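Local coordinates for protein snaclec rhodocytin subunit alpha (Agkistrodon rhodostoma, PDB 3BX4) that elicits platelet aggregation by binding the C-type lectin-like receptor CLEC1B (CLEC2), which triggers Syk-dependent signalling and PLC-gamma-2 activation, at residues Q18-Q23 and F129-L134. Numbering follows the deposited sequence.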
ATOM      1  N   GLN C  18     -19.100   0.299  15.052  1.00 13.08           N
ATOM      2  CA  GLN C  18     -20.032  -0.653  14.366  1.00 13.17           C
ATOM      3  C   GLN C  18     -19.218  -1.722  13.709  1.00 13.10           C
ATOM      4  O   GLN C  18     -18.253  -1.453  13.013  1.00 11.62           O
ATOM      5  CB  GLN C  18     -20.944   0.077  13.361  1.00 12.58           C
ATOM      6  CG  GLN C  18     -21.996  -0.913  12.698  1.00 12.89           C
ATOM      7  CD  GLN C  18     -23.035  -0.210  11.882  1.00 16.74           C
ATOM      8  OE1 GLN C  18     -23.119   1.052  11.788  1.00 19.94           O
ATOM      9  NE2 GLN C  18     -23.889  -1.009  11.293  1.00 14.55           N
ATOM     10  N   ALA C  19     -19.675  -3.000  13.861  1.00 13.65           N
ATOM     11  CA  ALA C  19     -18.990  -4.130  13.231  1.00 15.42           C
ATOM     12  C   ALA C  19     -19.807  -4.487  11.959  1.00 14.28           C
ATOM     13  O   ALA C  19     -21.030  -4.509  12.036  1.00 16.27           O
ATOM     14  CB  ALA C  19     -18.971  -5.313  14.152  1.00 14.89           C
ATOM     15  N   PHE C  20     -19.126  -4.621  10.827  1.00 14.77           N
ATOM     16  CA  PHE C  20     -19.779  -4.834   9.520  1.00 18.19           C
ATOM     17  C   PHE C  20     -19.403  -6.203   9.068  1.00 18.78           C
ATOM     18  O   PHE C  20     -18.251  -6.606   9.110  1.00 17.01           O
ATOM     19  CB  PHE C  20     -19.339  -3.786   8.493  1.00 18.62           C
ATOM     20  CG  PHE C  20     -19.837  -2.411   8.787  1.00 19.44           C
ATOM     21  CD1 PHE C  20     -19.077  -1.549   9.620  1.00 17.77           C
ATOM     22  CD2 PHE C  20     -21.080  -1.966   8.296  1.00 19.10           C
ATOM     23  CE1 PHE C  20     -19.555  -0.269   9.950  1.00 18.40           C
ATOM     24  CE2 PHE C  20     -21.572  -0.659   8.621  1.00 19.24           C
ATOM     25  CZ  PHE C  20     -20.788   0.203   9.464  1.00 18.48           C
ATOM     26  N   ASN C  21     -20.420  -6.966   8.619  1.00 22.40           N
ATOM     27  CA  ASN C  21     -20.088  -8.291   8.119  1.00 24.71           C
ATOM     28  C   ASN C  21     -19.789  -8.298   6.629  1.00 24.28           C
ATOM     29  O   ASN C  21     -19.233  -9.322   6.181  1.00 27.77           O
ATOM     30  CB  ASN C  21     -21.189  -9.263   8.453  1.00 25.35           C
ATOM     31  CG  ASN C  21     -22.519  -8.698   8.142  1.00 27.89           C
ATOM     32  OD1 ASN C  21     -23.215  -8.211   9.041  0.10 27.86           O
ATOM     33  ND2 ASN C  21     -22.908  -8.734   6.867  0.10 27.51           N
ATOM     34  N   GLU C  22     -20.096  -7.216   5.895  1.00 23.94           N
ATOM     35  CA  GLU C  22     -19.562  -7.004   4.509  1.00 24.01           C
ATOM     36  C   GLU C  22     -18.086  -7.413   4.506  1.00 22.98           C
ATOM     37  O   GLU C  22     -17.278  -6.894   5.290  1.00 22.28           O
ATOM     38  CB  GLU C  22     -19.577  -5.530   4.037  1.00 25.42           C
ATOM     39  CG  GLU C  22     -20.844  -4.914   3.473  1.00 30.71           C
ATOM     40  CD  GLU C  22     -21.517  -3.981   4.492  1.00 37.54           C
ATOM     41  OE1 GLU C  22     -21.200  -4.087   5.700  1.00 38.79           O
ATOM     42  OE2 GLU C  22     -22.344  -3.134   4.091  1.00 36.65           O
ATOM     43  N   GLN C  23     -17.680  -8.297   3.611  1.00 18.93           N
ATOM     44  CA  GLN C  23     -16.262  -8.675   3.554  1.00 18.90           C
ATOM     45  C   GLN C  23     -15.456  -7.818   2.589  1.00 17.66           C
ATOM     46  O   GLN C  23     -15.737  -7.739   1.370  1.00 17.45           O
ATOM     47  CB  GLN C  23     -16.152 -10.187   3.245  1.00 18.79           C
ATOM     48  CG  GLN C  23     -16.556 -11.100   4.481  1.00 20.18           C
ATOM     49  CD  GLN C  23     -16.220 -12.566   4.261  1.00 26.04           C
ATOM     50  OE1 GLN C  23     -16.552 -13.111   3.192  1.00 29.57           O
ATOM     51  NE2 GLN C  23     -15.559 -13.229   5.248  1.00 28.70           N
ATOM     52  N   PHE C 129     -15.088  -6.268   9.448  1.00 11.93           N
ATOM     53  CA  PHE C 129     -14.208  -5.187  10.021  1.00 10.97           C
ATOM     54  C   PHE C 129     -14.980  -4.377  11.041  1.00 10.13           C
ATOM     55  O   PHE C 129     -16.174  -4.385  11.148  1.00 10.06           O
ATOM     56  CB  PHE C 129     -13.701  -4.313   8.868  1.00 11.85           C
ATOM     57  CG  PHE C 129     -14.761  -3.708   8.031  1.00 12.44           C
ATOM     58  CD1 PHE C 129     -15.288  -4.391   6.900  1.00 14.66           C
ATOM     59  CD2 PHE C 129     -15.301  -2.464   8.313  1.00 10.08           C
ATOM     60  CE1 PHE C 129     -16.288  -3.822   6.126  1.00 15.81           C
ATOM     61  CE2 PHE C 129     -16.306  -1.898   7.541  1.00 10.77           C
ATOM     62  CZ  PHE C 129     -16.836  -2.610   6.411  1.00 13.23           C
ATOM     63  N   VAL C 130     -14.292  -3.507  11.840  1.00  9.19           N
ATOM     64  CA  VAL C 130     -15.092  -2.751  12.747  1.00  9.83           C
ATOM     65  C   VAL C 130     -14.651  -1.249  12.553  1.00  9.65           C
ATOM     66  O   VAL C 130     -13.423  -1.056  12.434  1.00 12.32           O
ATOM     67  CB  VAL C 130     -14.743  -3.124  14.262  1.00 12.18           C
ATOM     68  CG1 VAL C 130     -15.453  -2.176  15.191  1.00 12.84           C
ATOM     69  CG2 VAL C 130     -15.173  -4.625  14.538  1.00 13.98           C
ATOM     70  N   CYS C 131     -15.641  -0.357  12.423  1.00 10.74           N
ATOM     71  CA  CYS C 131     -15.392   1.145  12.292  1.00 10.84           C
ATOM     72  C   CYS C 131     -15.539   1.752  13.676  1.00 12.86           C
ATOM     73  O   CYS C 131     -16.311   1.326  14.512  1.00 12.27           O
ATOM     74  CB  CYS C 131     -16.378   1.881  11.340  1.00 13.56           C
ATOM     75  SG  CYS C 131     -16.300   1.171   9.622  1.00 16.88           S
ATOM     76  N   LYS C 132     -14.781   2.828  13.883  1.00 13.08           N
ATOM     77  CA  LYS C 132     -14.787   3.598  15.172  1.00 12.65           C
ATOM     78  C   LYS C 132     -14.930   5.029  14.701  1.00 13.20           C
ATOM     79  O   LYS C 132     -14.214   5.457  13.774  1.00 14.61           O
ATOM     80  CB  LYS C 132     -13.477   3.362  15.945  1.00 11.98           C
ATOM     81  CG  LYS C 132     -13.192   4.346  17.155  1.00 13.87           C
ATOM     82  CD  LYS C 132     -11.972   3.846  17.829  1.00 13.40           C
ATOM     83  CE  LYS C 132     -11.537   4.799  19.026  1.00 14.07           C
ATOM     84  NZ  LYS C 132     -10.292   4.308  19.615  1.00 14.41           N
ATOM     85  N   LEU C 133     -15.817   5.776  15.357  1.00 14.45           N
ATOM     86  CA  LEU C 133     -16.101   7.161  15.022  1.00 16.31           C
ATOM     87  C   LEU C 133     -16.040   8.069  16.273  1.00 16.74           C
ATOM     88  O   LEU C 133     -16.468   7.676  17.327  1.00 14.68           O
ATOM     89  CB  LEU C 133     -17.518   7.188  14.458  1.00 16.90           C
ATOM     90  CG  LEU C 133     -18.213   8.460  14.172  1.00 18.07           C
ATOM     91  CD1 LEU C 133     -17.495   9.012  12.888  1.00 20.15           C
ATOM     92  CD2 LEU C 133     -19.713   8.261  13.915  1.00 20.58           C
ATOM     93  N   LEU C 134     -15.511   9.291  16.120  1.00 18.20           N
ATOM     94  CA  LEU C 134     -15.690  10.334  17.126  1.00 20.73           C
ATOM     95  C   LEU C 134     -16.729  11.285  16.534  1.00 21.45           C
ATOM     96  O   LEU C 134     -16.439  11.962  15.523  1.00 21.67           O
ATOM     97  CB  LEU C 134     -14.356  11.053  17.376  1.00 19.28           C
ATOM     98  CG  LEU C 134     -14.499  12.176  18.416  1.00 23.76           C
ATOM     99  CD1 LEU C 134     -14.708  11.556  19.815  1.00 23.65           C
ATOM    100  CD2 LEU C 134     -13.208  13.015  18.311  1.00 24.11           C
TER
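Phe-20 and Phe-129 pair across two antiparallel strands, held by two backbone hydrogen bonds: Phe-20 N to Phe-129 O (3.0 Å, almost straight) and the longer Phe-129 N to Phe-20 O (3.2 Å). Gln-18 and Cys-131 form the next hydrogen-bonded pair. Between them sits the non-hydrogen-bonded pair Ala-19 and Val-130, whose small and branched side chains suit the buried opposite face, with Ala-19 CB 3.9 Å from Val-130 CG2.

Packing is tightest on the aromatic face, where flat, apolar rings suit the layer between sheet and helix 26-34. Phe-129 has CG between backbone N and carbonyl carbon (chi1 57°). Phe-20 CB lies over one face of the Phe-129 ring, a CH-pi contact, 3.5 Å from Phe-129 CZ. The ring planes are 19° apart but offset enough to share little overlap. Cys-131 suits its place twice: SG packs obliquely beside the Phe-20 ring, 3.6 Å from CE1, and forms the disulfide to Cys-33; Phe-32 meets both rings.

Toward the chain's corner the contact loosens: exposed Glu-22 offers Phe-129 mainly its carbonyl oxygen, 3.3 Å from CE1. Partly exposed Gln-18 lays its aliphatic CG over one face of the Phe-20 ring, toward the rim, and carries its carboxamide off the contact. Four backbone hydrogen bonds thus join strands from near both chain ends, as in C-type lectin-like domains, while aromatic carbon and disulfide sulfur tie them to the first helix.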